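Local coordinates for protein tRNA (adenine(22)-N(1))-methyltransferase (Bacillus subtilis, PDB 6Q56) that catalyses the S-adenosyl-L-methionine-dependent methylation of adenosine 22 in tRNA, giving N(1)-methyladenosine, at residues R130-L133 with R137-L140; G175-P180 with A225-L230; A37-K42 with S66-H71. The protein carries 2 engineered substitutions. All blocks are in the same frame, centred on the assembly; numbering follows the deposited sequence.

Interaction 1: R130-L133 with R137-L140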
ATOM      1  N   ARG A 130      -3.163   7.134  -0.974  1.00 29.94           N
ATOM      2  CA  ARG A 130      -2.952   8.176  -1.963  1.00 33.40           C
ATOM      3  C   ARG A 130      -3.282   9.546  -1.381  1.00 34.79           C
ATOM      4  O   ARG A 130      -2.583  10.515  -1.632  1.00 34.02           O
ATOM      5  CB  ARG A 130      -3.756   7.907  -3.230  1.00 30.10           C
ATOM      6  CG  ARG A 130      -3.260   6.704  -4.008  1.00 28.02           C
ATOM      7  CD  ARG A 130      -3.945   6.564  -5.353  1.00 36.62           C
ATOM      8  NE  ARG A 130      -3.694   5.266  -5.955  1.00 33.02           N
ATOM      9  CZ  ARG A 130      -4.439   4.191  -5.746  1.00 33.98           C
ATOM     10  NH1 ARG A 130      -5.487   4.251  -4.950  1.00 35.87           N
ATOM     11  NH2 ARG A 130      -4.133   3.055  -6.332  1.00 34.54           N
ATOM     12  N   GLU A 131      -4.340   9.619  -0.593  1.00 29.21           N
ATOM     13  CA  GLU A 131      -4.726  10.876   0.018  1.00 30.83           C
ATOM     14  C   GLU A 131      -3.635  11.335   0.971  1.00 33.14           C
ATOM     15  O   GLU A 131      -3.285  12.501   0.998  1.00 30.76           O
ATOM     16  CB  GLU A 131      -6.065  10.744   0.736  1.00 31.84           C
ATOM     17  CG  GLU A 131      -7.247  10.631  -0.209  1.00 36.42           C
ATOM     18  CD  GLU A 131      -8.572  10.522   0.509  1.00 37.14           C
ATOM     19  OE1 GLU A 131      -8.567  10.325   1.726  1.00 40.86           O
ATOM     20  OE2 GLU A 131      -9.620  10.629  -0.147  1.00 46.03           O
ATOM     21  N   TRP A 132      -3.095  10.408   1.747  1.00 36.56           N
ATOM     22  CA  TRP A 132      -2.035  10.737   2.682  1.00 34.83           C
ATOM     23  C   TRP A 132      -0.773  11.156   1.940  1.00 30.06           C
ATOM     24  O   TRP A 132      -0.144  12.133   2.293  1.00 34.77           O
ATOM     25  CB  TRP A 132      -1.729   9.561   3.600  1.00 31.69           C
ATOM     26  CG  TRP A 132      -0.733   9.906   4.624  1.00 32.34           C
ATOM     27  CD1 TRP A 132      -0.973  10.449   5.838  1.00 33.05           C
ATOM     28  CD2 TRP A 132       0.678   9.763   4.518  1.00 31.09           C
ATOM     29  NE1 TRP A 132       0.199  10.645   6.507  1.00 37.65           N
ATOM     30  CE2 TRP A 132       1.232  10.231   5.715  1.00 33.09           C
ATOM     31  CE3 TRP A 132       1.528   9.278   3.529  1.00 32.95           C
ATOM     32  CZ2 TRP A 132       2.594  10.228   5.949  1.00 38.94           C
ATOM     33  CZ3 TRP A 132       2.875   9.277   3.764  1.00 36.75           C
ATOM     34  CH2 TRP A 132       3.397   9.747   4.963  1.00 35.09           C
ATOM     35  N   LEU A 133      -0.415  10.406   0.910  1.00 24.84           N
ATOM     36  CA  LEU A 133       0.768  10.701   0.119  1.00 36.20           C
ATOM     37  C   LEU A 133       0.704  12.093  -0.489  1.00 35.66           C
ATOM     38  O   LEU A 133       1.663  12.850  -0.436  1.00 36.79           O
ATOM     39  CB  LEU A 133       0.928   9.686  -1.008  1.00 30.56           C
ATOM     40  CG  LEU A 133       1.393   8.294  -0.626  1.00 28.23           C
ATOM     41  CD1 LEU A 133       1.452   7.431  -1.866  1.00 30.81           C
ATOM     42  CD2 LEU A 133       2.739   8.337   0.065  1.00 31.14           C
ATOM     43  N   ARG A 137       3.153  15.546   0.506  1.00 40.05           N
ATOM     44  CA  ARG A 137       3.541  15.953  -0.904  1.00 43.24           C
ATOM     45  C   ARG A 137       4.251  14.890  -1.797  1.00 44.04           C
ATOM     46  O   ARG A 137       4.642  15.167  -2.931  1.00 54.90           O
ATOM     47  CB  ARG A 137       4.289  17.322  -0.982  1.00 45.35           C
ATOM     48  CG  ARG A 137       3.487  18.496  -0.443  1.00 49.50           C
ATOM     49  CD  ARG A 137       4.268  19.796  -0.546  1.00 50.05           C
ATOM     50  NE  ARG A 137       4.617  20.120  -1.925  1.00 45.70           N
ATOM     51  CZ  ARG A 137       3.855  20.843  -2.738  1.00 47.94           C
ATOM     52  NH1 ARG A 137       2.695  21.322  -2.312  1.00 48.12           N
ATOM     53  NH2 ARG A 137       4.252  21.089  -3.980  1.00 48.87           N
ATOM     54  N   TYR A 138       4.397  13.690  -1.246  1.00 39.57           N
ATOM     55  CA  TYR A 138       5.041  12.589  -1.948  1.00 34.35           C
ATOM     56  C   TYR A 138       4.530  12.474  -3.378  1.00 38.95           C
ATOM     57  O   TYR A 138       3.453  12.969  -3.711  1.00 33.45           O
ATOM     58  CB  TYR A 138       4.804  11.272  -1.206  1.00 38.20           C
ATOM     59  CG  TYR A 138       5.417  11.231   0.176  1.00 34.82           C
ATOM     60  CD1 TYR A 138       6.726  10.806   0.363  1.00 42.85           C
ATOM     61  CD2 TYR A 138       4.688  11.616   1.292  1.00 37.59           C
ATOM     62  CE1 TYR A 138       7.291  10.767   1.624  1.00 37.19           C
ATOM     63  CE2 TYR A 138       5.244  11.579   2.556  1.00 41.88           C
ATOM     64  CZ  TYR A 138       6.546  11.154   2.717  1.00 43.26           C
ATOM     65  OH  TYR A 138       7.104  11.116   3.975  1.00 61.23           O
ATOM     66  N   ALA A 139       5.319  11.814  -4.215  1.00 40.47           N
ATOM     67  CA  ALA A 139       4.981  11.615  -5.599  1.00 32.21           C
ATOM     68  C   ALA A 139       4.936  10.122  -5.884  1.00 36.21           C
ATOM     69  O   ALA A 139       5.870   9.394  -5.577  1.00 33.26           O
ATOM     70  CB  ALA A 139       6.003  12.285  -6.485  1.00 38.35           C
ATOM     71  N   LEU A 140       3.843   9.667  -6.474  1.00 33.76           N
ATOM     72  CA  LEU A 140       3.714   8.271  -6.824  1.00 30.67           C
ATOM     73  C   LEU A 140       4.571   8.069  -8.045  1.00 27.05           C
ATOM     74  O   LEU A 140       4.367   8.723  -9.055  1.00 33.55           O
ATOM     75  CB  LEU A 140       2.268   7.920  -7.158  1.00 31.89           C
ATOM     76  CG  LEU A 140       1.362   7.504  -6.014  1.00 32.37           C
ATOM     77  CD1 LEU A 140      -0.091   7.619  -6.440  1.00 40.35           C
ATOM     78  CD2 LEU A 140       1.690   6.092  -5.574  1.00 32.95           C
TER
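Trp132 and Tyr138 meet obliquely where helix 127-135 gives way to strand 139-148, with CZ3 of Trp132 only 3.5 Å from CE2 of Tyr138. Their planes lie nearly parallel, at 22°, but the rings are slid so far apart that they scarcely overlap, the centroid of the indole's six-membered ring standing 5.3 Å from that of the phenol. What touches is the CZ3-CH2 end of the indole and the CD2-CE2 flank of Tyr138.

Close packing continues through Leu133, whose two methyls are shared out: CD2 sits 3.8 Å from Tyr138 CB, and CD1 lies 3.9 Å from Leu140 CD2. The carbonyl O of Leu133 adds a backbone partner, lying in the plane of the tyrosine ring at its edge, 3.7 Å from CD2 of Tyr138. Beside this, the aliphatic part of Arg130 runs extended across Leu140, its CG 4.1 Å from Leu140 CD1.

The solvent side is quite different. Arg137 turns its CB away from the helix and has an exposed side chain, while the backbone at this residue takes a positive phi (62°) that brings the chain round sharply into Tyr138.

Helix 127-135 links strand 117-122 to strand 139-148 in a beta-alpha-beta crossover of the Rossmann-like methyltransferase sheet. The touching side-chain surfaces are almost wholly carbon, and Trp132 NE1 bonds elsewhere, to Glu106, which implies cohesion mainly by burial of apolar surface, while the buried Arg130 guanidinium has its salt bridge to Glu143 outside the contact.

Interaction 2: G175-P180 with A225-L230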
ATOM      1  N   GLY A 175      -8.176   9.531  -9.644  1.00 26.68           N
ATOM      2  CA  GLY A 175      -6.815   9.058  -9.530  1.00 30.60           C
ATOM      3  C   GLY A 175      -6.519   8.482  -8.166  1.00 31.51           C
ATOM      4  O   GLY A 175      -5.958   7.407  -8.045  1.00 27.51           O
ATOM      5  N   MET A 176      -6.915   9.207  -7.134  1.00 26.04           N
ATOM      6  CA  MET A 176      -6.670   8.781  -5.770  1.00 26.18           C
ATOM      7  C   MET A 176      -7.412   7.515  -5.390  1.00 33.38           C
ATOM      8  O   MET A 176      -6.946   6.746  -4.565  1.00 31.43           O
ATOM      9  CB  MET A 176      -7.042   9.893  -4.800  1.00 25.42           C
ATOM     10  CG  MET A 176      -6.148  11.103  -4.906  1.00 27.54           C
ATOM     11  SD  MET A 176      -6.305  12.142  -3.462  1.00 40.27           S
ATOM     12  CE  MET A 176      -5.101  13.399  -3.846  1.00 39.15           C
ATOM     13  N   LEU A 177      -8.565   7.300  -6.000  1.00 33.72           N
ATOM     14  CA  LEU A 177      -9.362   6.129  -5.694  1.00 28.52           C
ATOM     15  C   LEU A 177      -8.906   4.878  -6.420  1.00 22.67           C
ATOM     16  O   LEU A 177      -8.736   3.841  -5.812  1.00 31.61           O
ATOM     17  CB  LEU A 177     -10.826   6.382  -6.027  1.00 20.83           C
ATOM     18  CG  LEU A 177     -11.717   5.172  -5.785  1.00 28.26           C
ATOM     19  CD1 LEU A 177     -11.802   4.858  -4.306  1.00 26.55           C
ATOM     20  CD2 LEU A 177     -13.093   5.392  -6.369  1.00 36.83           C
ATOM     21  N   VAL A 178      -8.722   4.971  -7.723  1.00 26.39           N
ATOM     22  CA  VAL A 178      -8.341   3.801  -8.486  1.00 29.73           C
ATOM     23  C   VAL A 178      -6.866   3.706  -8.821  1.00 30.48           C
ATOM     24  O   VAL A 178      -6.388   2.647  -9.185  1.00 27.83           O
ATOM     25  CB  VAL A 178      -9.164   3.715  -9.780  1.00 37.39           C
ATOM     26  CG1 VAL A 178     -10.643   3.734  -9.452  1.00 34.11           C
ATOM     27  CG2 VAL A 178      -8.826   4.855 -10.715  1.00 30.46           C
ATOM     28  N   GLY A 179      -6.142   4.804  -8.695  1.00 33.07           N
ATOM     29  CA  GLY A 179      -4.732   4.797  -9.006  1.00 24.51           C
ATOM     30  C   GLY A 179      -4.471   5.473 -10.331  1.00 33.01           C
ATOM     31  O   GLY A 179      -4.951   5.037 -11.370  1.00 28.91           O
ATOM     32  N   PRO A 180      -3.704   6.552 -10.309  1.00 31.55           N
ATOM     33  CA  PRO A 180      -3.400   7.276 -11.543  1.00 27.81           C
ATOM     34  C   PRO A 180      -2.678   6.418 -12.571  1.00 28.35           C
ATOM     35  O   PRO A 180      -3.041   6.436 -13.731  1.00 28.02           O
ATOM     36  CB  PRO A 180      -2.511   8.426 -11.074  1.00 36.83           C
ATOM     37  CG  PRO A 180      -2.009   8.031  -9.739  1.00 32.05           C
ATOM     38  CD  PRO A 180      -3.029   7.132  -9.140  1.00 31.56           C
ATOM     39  N   ALA A 225     -23.859   8.014  -6.352  1.00 40.14           N
ATOM     40  CA  ALA A 225     -23.892   8.540  -7.709  1.00 35.68           C
ATOM     41  C   ALA A 225     -22.528   9.109  -8.070  1.00 27.84           C
ATOM     42  O   ALA A 225     -21.987   8.803  -9.114  1.00 33.44           O
ATOM     43  CB  ALA A 225     -24.966   9.601  -7.846  1.00 34.11           C
ATOM     44  N   ASP A 226     -21.981   9.941  -7.198  1.00 28.68           N
ATOM     45  CA  ASP A 226     -20.678  10.535  -7.441  1.00 38.87           C
ATOM     46  C   ASP A 226     -19.672   9.417  -7.681  1.00 38.84           C
ATOM     47  O   ASP A 226     -18.873   9.477  -8.602  1.00 30.75           O
ATOM     48  CB  ASP A 226     -20.248  11.405  -6.262  1.00 35.09           C
ATOM     49  CG  ASP A 226     -18.940  12.130  -6.515  1.00 54.23           C
ATOM     50  OD1 ASP A 226     -18.888  12.985  -7.420  1.00 63.66           O
ATOM     51  OD2 ASP A 226     -17.960  11.852  -5.806  1.00 59.59           O
ATOM     52  N   ARG A 227     -19.738   8.388  -6.848  1.00 38.64           N
ATOM     53  CA  ARG A 227     -18.845   7.247  -6.965  1.00 30.71           C
ATOM     54  C   ARG A 227     -19.065   6.528  -8.285  1.00 31.23           C
ATOM     55  O   ARG A 227     -18.117   6.172  -8.962  1.00 30.02           O
ATOM     56  CB  ARG A 227     -19.043   6.288  -5.796  1.00 37.20           C
ATOM     57  CG  ARG A 227     -18.177   5.046  -5.848  1.00 37.36           C
ATOM     58  CD  ARG A 227     -16.705   5.388  -5.851  1.00 46.21           C
ATOM     59  NE  ARG A 227     -16.233   5.854  -4.552  1.00 58.75           N
ATOM     60  CZ  ARG A 227     -15.750   5.060  -3.604  1.00 49.47           C
ATOM     61  NH1 ARG A 227     -15.680   3.756  -3.797  1.00 39.77           N
ATOM     62  NH2 ARG A 227     -15.341   5.576  -2.462  1.00 52.63           N
ATOM     63  N   MET A 228     -20.322   6.312  -8.644  1.00 37.82           N
ATOM     64  CA  MET A 228     -20.647   5.630  -9.886  1.00 37.92           C
ATOM     65  C   MET A 228     -20.109   6.386 -11.088  1.00 37.44           C
ATOM     66  O   MET A 228     -19.459   5.809 -11.937  1.00 42.93           O
ATOM     67  CB  MET A 228     -22.155   5.427 -10.018  1.00 34.08           C
ATOM     68  CG  MET A 228     -22.716   4.383  -9.075  1.00 42.66           C
ATOM     69  SD  MET A 228     -24.509   4.404  -8.969  1.00 52.10           S
ATOM     70  CE  MET A 228     -24.940   4.277 -10.692  1.00 46.03           C
ATOM     71  N   GLU A 229     -20.387   7.678 -11.161  1.00 34.82           N
ATOM     72  CA  GLU A 229     -19.920   8.474 -12.282  1.00 42.36           C
ATOM     73  C   GLU A 229     -18.409   8.423 -12.352  1.00 40.80           C
ATOM     74  O   GLU A 229     -17.831   8.282 -13.421  1.00 37.06           O
ATOM     75  CB  GLU A 229     -20.389   9.921 -12.162  1.00 32.26           C
ATOM     76  CG  GLU A 229     -19.688  10.881 -13.106  1.00 36.74           C
ATOM     77  CD  GLU A 229     -19.927  10.566 -14.566  1.00 40.64           C
ATOM     78  OE1 GLU A 229     -20.976   9.988 -14.894  1.00 37.98           O
ATOM     79  OE2 GLU A 229     -19.063  10.906 -15.385  1.00 35.05           O
ATOM     80  N   LEU A 230     -17.787   8.537 -11.190  1.00 36.06           N
ATOM     81  CA  LEU A 230     -16.336   8.503 -11.076  1.00 40.51           C
ATOM     82  C   LEU A 230     -15.782   7.223 -11.674  1.00 43.97           C
ATOM     83  O   LEU A 230     -14.870   7.247 -12.496  1.00 36.62           O
ATOM     84  CB  LEU A 230     -15.924   8.597  -9.612  1.00 39.52           C
ATOM     85  CG  LEU A 230     -14.476   8.967  -9.353  1.00 42.09           C
ATOM     86  CD1 LEU A 230     -14.292   9.370  -7.906  1.00 46.54           C
ATOM     87  CD2 LEU A 230     -13.560   7.814  -9.715  1.00 54.85           C
TER
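Leu177 presses both its methyl groups against the bent side chain of Arg227. Its CD2 lies 3.6 Å from Arg227 CD and 3.7 Å from Arg227 NE, while CD1 reaches the end of the group, 4.0 Å from Arg227 CZ. The guanidinium therefore receives the leucine over one face: CD2 of Leu177 stands 3.5 Å above the guanidinium plane, displaced toward its rim.

The arginine gets there by bending twice. CG leaves opposite the backbone N, and the chain then turns at chi2 (60°) and again at chi3 (73°), so that the guanidinium turns one face to Leu177. Leu177, with CG anti to the backbone N (chi1 178°), reaches out toward the opposing helix to meet it. Leu230, one turn after Arg227, supplies a second, looser apolar neighbour, its CD2 4.2 Å from Leu177 CD2. An alanine in place of Arg227 would take away the cover over both Leu177 methyls and would probably leave that leucine more exposed and freer to turn.

Helix 215-234 pairs with helix 188-210 in the long C-terminal helical hairpin, and the contact joins that hairpin to the short helix 172-178, which leads on from the Rossmann-like domain. Leu177 also packs on Val127 of helix 127-135 and on Leu231, and thus sits between the two parts of the molecule.

Leu230 has its CG anti to the backbone N as well, and its side chain packs on Ser173 and Ala174 of helix 172-178 besides Leu177. That helix ends just after Val178, so Leu177 meets its partners from the last turn.

Interaction 3: A37-K42 with S66-H71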
ATOM      1  N   ALA A  37      15.240  -9.951   0.675  1.00 32.92           N
ATOM      2  CA  ALA A  37      15.866  -8.776   0.083  1.00 42.47           C
ATOM      3  C   ALA A  37      17.354  -8.690   0.367  1.00 37.95           C
ATOM      4  O   ALA A  37      18.141  -8.376  -0.514  1.00 40.62           O
ATOM      5  CB  ALA A  37      15.167  -7.514   0.553  1.00 42.67           C
ATOM      6  N   VAL A  38      17.726  -8.974   1.603  1.00 36.70           N
ATOM      7  CA  VAL A  38      19.113  -8.936   2.020  1.00 40.54           C
ATOM      8  C   VAL A  38      19.900 -10.084   1.402  1.00 38.01           C
ATOM      9  O   VAL A  38      21.009  -9.897   0.930  1.00 38.96           O
ATOM     10  CB  VAL A  38      19.215  -8.973   3.549  1.00 32.36           C
ATOM     11  CG1 VAL A  38      20.651  -9.142   3.995  1.00 38.05           C
ATOM     12  CG2 VAL A  38      18.621  -7.709   4.126  1.00 31.02           C
ATOM     13  N   LEU A  39      19.311 -11.269   1.396  1.00 37.20           N
ATOM     14  CA  LEU A  39      19.956 -12.436   0.817  1.00 38.26           C
ATOM     15  C   LEU A  39      20.212 -12.259  -0.671  1.00 45.18           C
ATOM     16  O   LEU A  39      21.240 -12.674  -1.181  1.00 45.95           O
ATOM     17  CB  LEU A  39      19.093 -13.672   1.007  1.00 40.94           C
ATOM     18  CG  LEU A  39      19.048 -14.308   2.386  1.00 37.82           C
ATOM     19  CD1 LEU A  39      17.935 -15.328   2.444  1.00 38.70           C
ATOM     20  CD2 LEU A  39      20.375 -14.958   2.704  1.00 42.97           C
ATOM     21  N   ASN A  40      19.266 -11.650  -1.365  1.00 38.18           N
ATOM     22  CA  ASN A  40      19.411 -11.426  -2.788  1.00 45.46           C
ATOM     23  C   ASN A  40      20.119 -10.117  -3.066  1.00 39.32           C
ATOM     24  O   ASN A  40      20.129  -9.639  -4.181  1.00 47.13           O
ATOM     25  CB  ASN A  40      18.053 -11.453  -3.476  1.00 51.92           C
ATOM     26  CG  ASN A  40      17.423 -12.823  -3.449  1.00 59.24           C
ATOM     27  OD1 ASN A  40      17.415 -13.526  -4.452  1.00 66.94           O
ATOM     28  ND2 ASN A  40      16.902 -13.216  -2.297  1.00 56.35           N
ATOM     29  N   HIS A  41      20.707  -9.551  -2.026  1.00 50.61           N
ATOM     30  CA  HIS A  41      21.464  -8.312  -2.116  1.00 48.70           C
ATOM     31  C   HIS A  41      20.674  -7.131  -2.646  1.00 51.97           C
ATOM     32  O   HIS A  41      21.245  -6.142  -3.081  1.00 43.19           O
ATOM     33  CB  HIS A  41      22.715  -8.558  -2.946  1.00 48.62           C
ATOM     34  CG  HIS A  41      23.364  -9.868  -2.641  1.00 53.41           C
ATOM     35  ND1 HIS A  41      23.350 -10.928  -3.521  1.00 52.35           N
ATOM     36  CD2 HIS A  41      23.996 -10.309  -1.530  1.00 47.00           C
ATOM     37  CE1 HIS A  41      23.966 -11.958  -2.973  1.00 59.46           C
ATOM     38  NE2 HIS A  41      24.370 -11.607  -1.766  1.00 61.86           N
ATOM     39  N   LYS A  42      19.356  -7.231  -2.586  1.00 47.77           N
ATOM     40  CA  LYS A  42      18.504  -6.150  -3.027  1.00 45.30           C
ATOM     41  C   LYS A  42      18.589  -5.058  -1.984  1.00 49.34           C
ATOM     42  O   LYS A  42      18.488  -3.878  -2.291  1.00 62.14           O
ATOM     43  CB  LYS A  42      17.067  -6.621  -3.173  1.00 55.47           C
ATOM     44  CG  LYS A  42      16.843  -7.599  -4.313  1.00 67.03           C
ATOM     45  CD  LYS A  42      15.369  -7.725  -4.654  1.00 61.57           C
ATOM     46  CE  LYS A  42      14.760  -6.364  -4.943  1.00 64.64           C
ATOM     47  NZ  LYS A  42      15.439  -5.639  -6.052  1.00 52.31           N
ATOM     48  N   SER A  66      18.265 -18.024  10.174  1.00 55.80           N
ATOM     49  CA  SER A  66      18.815 -17.779   8.851  1.00 46.36           C
ATOM     50  C   SER A  66      20.203 -17.166   8.926  1.00 42.36           C
ATOM     51  O   SER A  66      20.837 -16.936   7.910  1.00 50.35           O
ATOM     52  CB  SER A  66      17.902 -16.841   8.066  1.00 43.06           C
ATOM     53  OG  SER A  66      16.729 -17.498   7.639  1.00 64.11           O
ATOM     54  N   GLY A  67      20.676 -16.913  10.134  1.00 51.38           N
ATOM     55  CA  GLY A  67      21.982 -16.319  10.317  1.00 42.12           C
ATOM     56  C   GLY A  67      22.070 -14.959   9.658  1.00 48.90           C
ATOM     57  O   GLY A  67      23.094 -14.592   9.100  1.00 54.83           O
ATOM     58  N   LEU A  68      20.982 -14.204   9.723  1.00 47.44           N
ATOM     59  CA  LEU A  68      20.928 -12.876   9.136  1.00 39.35           C
ATOM     60  C   LEU A  68      20.902 -11.795  10.207  1.00 36.99           C
ATOM     61  O   LEU A  68      20.634 -10.634   9.934  1.00 31.84           O
ATOM     62  CB  LEU A  68      19.697 -12.751   8.247  1.00 44.97           C
ATOM     63  CG  LEU A  68      19.746 -13.550   6.954  1.00 44.70           C
ATOM     64  CD1 LEU A  68      18.408 -13.485   6.249  1.00 42.59           C
ATOM     65  CD2 LEU A  68      20.852 -13.027   6.067  1.00 44.03           C
ATOM     66  N   ASN A  69      21.186 -12.203  11.429  1.00 41.89           N
ATOM     67  CA  ASN A  69      21.203 -11.283  12.551  1.00 51.37           C
ATOM     68  C   ASN A  69      22.129 -10.097  12.290  1.00 43.78           C
ATOM     69  O   ASN A  69      21.867  -8.996  12.728  1.00 34.53           O
ATOM     70  CB  ASN A  69      21.629 -12.024  13.819  1.00114.34           C
ATOM     71  CG  ASN A  69      21.530 -11.171  15.054  1.00107.08           C
ATOM     72  OD1 ASN A  69      21.204  -9.987  14.984  1.00116.01           O
ATOM     73  ND2 ASN A  69      21.813 -11.767  16.200  1.00111.76           N
ATOM     74  N   SER A  70      23.211 -10.346  11.568  1.00 40.19           N
ATOM     75  CA  SER A  70      24.214  -9.321  11.264  1.00 44.01           C
ATOM     76  C   SER A  70      23.742  -8.189  10.355  1.00 38.93           C
ATOM     77  O   SER A  70      24.287  -7.095  10.397  1.00 36.21           O
ATOM     78  CB  SER A  70      25.434  -9.968  10.619  1.00 34.49           C
ATOM     79  OG  SER A  70      25.164 -10.263   9.269  1.00 43.16           O
ATOM     80  N   HIS A  71      22.742  -8.455   9.532  1.00 34.81           N
ATOM     81  CA  HIS A  71      22.235  -7.452   8.611  1.00 33.55           C
ATOM     82  C   HIS A  71      20.771  -7.122   8.842  1.00 34.01           C
ATOM     83  O   HIS A  71      20.258  -6.190   8.255  1.00 40.21           O
ATOM     84  CB  HIS A  71      22.389  -7.932   7.170  1.00 29.71           C
ATOM     85  CG  HIS A  71      23.807  -8.086   6.724  1.00 45.66           C
ATOM     86  ND1 HIS A  71      24.527  -9.241   6.924  1.00 40.34           N
ATOM     87  CD2 HIS A  71      24.633  -7.235   6.075  1.00 40.55           C
ATOM     88  CE1 HIS A  71      25.737  -9.094   6.425  1.00 45.08           C
ATOM     89  NE2 HIS A  71      25.828  -7.886   5.903  1.00 46.92           N
TER
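Leu39 and Leu68 form the apolar centre of this contact, their side chains crossing at about a right angle. CD2 of Leu39 lies 3.9 Å from CD2 of Leu68, and CG of Leu39 lies 4.0 Å from Leu68 CD1, so both methyls of Leu68 take part. Val38 adds a more distant methyl, CG1, at 4.4 Å from Leu68 CD2.

The second kind of contact is aliphatic against the base of a histidine. With Val38 CG1 anti to the backbone N (chi1 172°), this branch comes to within 3.8 Å of His71 CB and lies oblique to the imidazole ring.

Hydrogen bonds shape each side separately and do not cross between the two. His41 N bonds to Val38 O as helix 32-39 runs out, a Schellman motif at Gly67 ends helix 53-65, and His71 N bonds to Leu68 O at 3.1 Å, curling the loop so that Leu68 and His71 face the same partner.

The arrangement is that of two successive beta-alpha-beta crossovers in a Rossmann-like methyltransferase: the end of one crossover helix packs against the loop that leads from the next helix into edge strand 72-76.

How the interactions relate
Interactions 1 and 2 are neighbours, with centres 16 Å apart, and Arg130 joins them: its NH1 lies 2.9 Å from Met176 O, a probable hydrogen bond, while its NH2 packs 3.2 Å from Gly179 CA. The crossover helix of the catalytic fold is thereby tied to the lead-in to the C-terminal hairpin. A nickel ion at His125 and His128 lies near both, about 8 Å from the Arg227 side chain and about 11 Å from that of Arg130. Interaction 3 stands apart at the other end of the sheet, its centre 30 Å from that of interaction 1, and 41 Å from that of interaction 2, which lies on the opposite side of the chain's centre.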